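Side-chain contact in 39 kDa initiator binding protein (Trichomonas vaginalis, PDB 1PP7), which binds the initiator element of core promoters through this N-terminal DNA-binding domain, probably to set where transcription starts: residues K70-A73 with L74-I78. Sequence-based numbering, arbitrary orientation.
With nucleotides of chain A.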
loop_
_atom_site.group_PDB
_atom_site.type_symbol
_atom_site.label_atom_id
_atom_site.label_comp_id
_atom_site.label_asym_id
_atom_site.label_seq_id
_atom_site.Cartn_x
_atom_site.Cartn_y
_atom_site.Cartn_z
ATOM N N LYS C 70 8.066 -5.051 3.376
ATOM C CA LYS C 70 9.034 -5.612 2.466
ATOM C C LYS C 70 8.404 -5.877 1.065
ATOM O O LYS C 70 8.990 -5.492 0.064
ATOM C CB LYS C 70 9.614 -6.887 3.097
ATOM C CG LYS C 70 10.906 -7.361 2.471
ATOM C CD LYS C 70 11.815 -7.966 3.530
ATOM C CE LYS C 70 13.091 -8.543 2.909
ATOM N NZ LYS C 70 13.999 -9.195 3.937
ATOM N N ASN C 71 7.201 -6.483 1.012
ATOM C CA ASN C 71 6.515 -6.792 -0.255
ATOM C C ASN C 71 5.854 -5.571 -0.884
ATOM O O ASN C 71 5.819 -5.407 -2.105
ATOM C CB ASN C 71 5.459 -7.871 -0.029
ATOM C CG ASN C 71 6.078 -9.292 0.179
ATOM O OD1 ASN C 71 7.292 -9.443 0.349
ATOM N ND2 ASN C 71 5.228 -10.320 0.177
ATOM N N VAL C 72 5.295 -4.723 -0.041
ATOM C CA VAL C 72 4.646 -3.528 -0.501
ATOM C C VAL C 72 5.652 -2.568 -1.137
ATOM O O VAL C 72 5.349 -1.913 -2.137
ATOM C CB VAL C 72 3.961 -2.870 0.647
ATOM C CG1 VAL C 72 3.487 -1.468 0.238
ATOM C CG2 VAL C 72 2.832 -3.767 1.108
ATOM N N ALA C 73 6.852 -2.481 -0.564
ATOM C CA ALA C 73 7.832 -1.612 -1.154
ATOM C C ALA C 73 8.115 -2.198 -2.530
ATOM O O ALA C 73 8.214 -1.452 -3.472
ATOM C CB ALA C 73 9.077 -1.566 -0.331
ATOM N N LEU C 74 8.208 -3.522 -2.671
ATOM C CA LEU C 74 8.509 -4.102 -3.991
ATOM C C LEU C 74 7.497 -3.784 -5.058
ATOM O O LEU C 74 7.835 -3.137 -6.054
ATOM C CB LEU C 74 8.651 -5.634 -3.955
ATOM C CG LEU C 74 9.894 -6.152 -3.245
ATOM C CD1 LEU C 74 9.819 -7.674 -3.052
ATOM C CD2 LEU C 74 11.079 -5.787 -4.047
ATOM N N VAL C 75 6.256 -4.226 -4.862
ATOM C CA VAL C 75 5.233 -3.971 -5.877
ATOM C C VAL C 75 5.096 -2.472 -6.214
ATOM O O VAL C 75 4.619 -2.113 -7.302
ATOM C CB VAL C 75 3.860 -4.551 -5.454
ATOM C CG1 VAL C 75 4.029 -5.938 -4.897
ATOM C CG2 VAL C 75 3.240 -3.742 -4.407
ATOM N N MET C 76 5.534 -1.599 -5.305
ATOM C CA MET C 76 5.431 -0.161 -5.501
ATOM C C MET C 76 6.629 0.461 -6.166
ATOM O O MET C 76 6.570 1.623 -6.634
ATOM C CB MET C 76 5.222 0.545 -4.197
ATOM C CG MET C 76 3.848 0.416 -3.661
ATOM S SD MET C 76 3.763 1.581 -2.314
ATOM C CE MET C 76 2.290 2.456 -2.623
ATOM N N GLY C 77 7.701 -0.322 -6.225
ATOM C CA GLY C 77 8.940 0.125 -6.840
ATOM C C GLY C 77 9.776 1.075 -5.994
ATOM O O GLY C 77 10.417 1.972 -6.538
ATOM N N ILE C 78 9.778 0.916 -4.678
ATOM C CA ILE C 78 10.570 1.817 -3.842
ATOM C C ILE C 78 11.291 1.014 -2.806
ATOM O O ILE C 78 10.824 -0.042 -2.395
ATOM C CB ILE C 78 9.679 2.940 -3.176
ATOM C CG1 ILE C 78 8.657 2.301 -2.209
ATOM C CG2 ILE C 78 8.981 3.781 -4.309
ATOM C CD1 ILE C 78 7.541 3.220 -1.702
ATOM P P DT A 8 13.997 4.678 -4.357
ATOM O OP1 DT A 8 14.109 3.955 -5.648
ATOM O OP2 DT A 8 13.189 4.088 -3.281
ATOM O "O5'" DT A 8 15.406 5.023 -3.755
ATOM C "C5'" DT A 8 16.229 5.892 -4.513
ATOM C "C4'" DT A 8 17.515 6.176 -3.795
ATOM O "O4'" DT A 8 17.300 7.324 -2.982
ATOM C "C3'" DT A 8 18.020 5.080 -2.876
ATOM O "O3'" DT A 8 19.354 4.744 -3.232
ATOM C "C2'" DT A 8 18.004 5.715 -1.506
ATOM C "C1'" DT A 8 17.985 7.184 -1.779
ATOM N N1 DT A 8 17.281 8.016 -0.775
ATOM C C2 DT A 8 17.940 9.143 -0.282
ATOM O O2 DT A 8 19.003 9.508 -0.691
ATOM N N3 DT A 8 17.264 9.842 0.682
ATOM C C4 DT A 8 15.989 9.590 1.145
ATOM O O4 DT A 8 15.485 10.356 1.974
ATOM C C5 DT A 8 15.336 8.414 0.561
ATOM C C7 DT A 8 13.943 8.065 0.979
ATOM C C6 DT A 8 16.018 7.694 -0.346
#
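A73 and I78 meet where helix 69-76 ends. I78 N donates an almost straight hydrogen bond to A73 O at 3.1 Å (175°). G77, with positive phi, turns the chain here, and its N bonds back to L74 O. Together these bonds form a Schellman motif, and I78 folds back over A73. I78 CG1 lies 4.3 Å from A73 CB.

Within the last turns of the helix, V75 N bonds to N71 O at 3.0 Å and M76 N bonds to V72 O at 3.2 Å.

The tightly packed face holds V72 and M76, which run side by side in the same direction. V72 CG1 stands anti to its backbone N (chi1 169°), which carries this methyl to 4.0 Å from M76 SD.

The opposite side is looser. K70 is exposed, and its extended chain leads away from L74-I78. L74 is partly exposed, and its N makes a weak bond to K70 O (3.5 Å).

I78 CA lies 3.5 Å from OP2 of DT8 of chain A, so the turn after the helix packs against the DNA backbone. This suits a helix-turn-helix-type domain. V72, A73 and I78 rest on L83 of helix 80-89. V75 touches L41 and M76 touches F34 and K37, all on helix 34-45, while N71 and V75 meet F10 of helix 6-11.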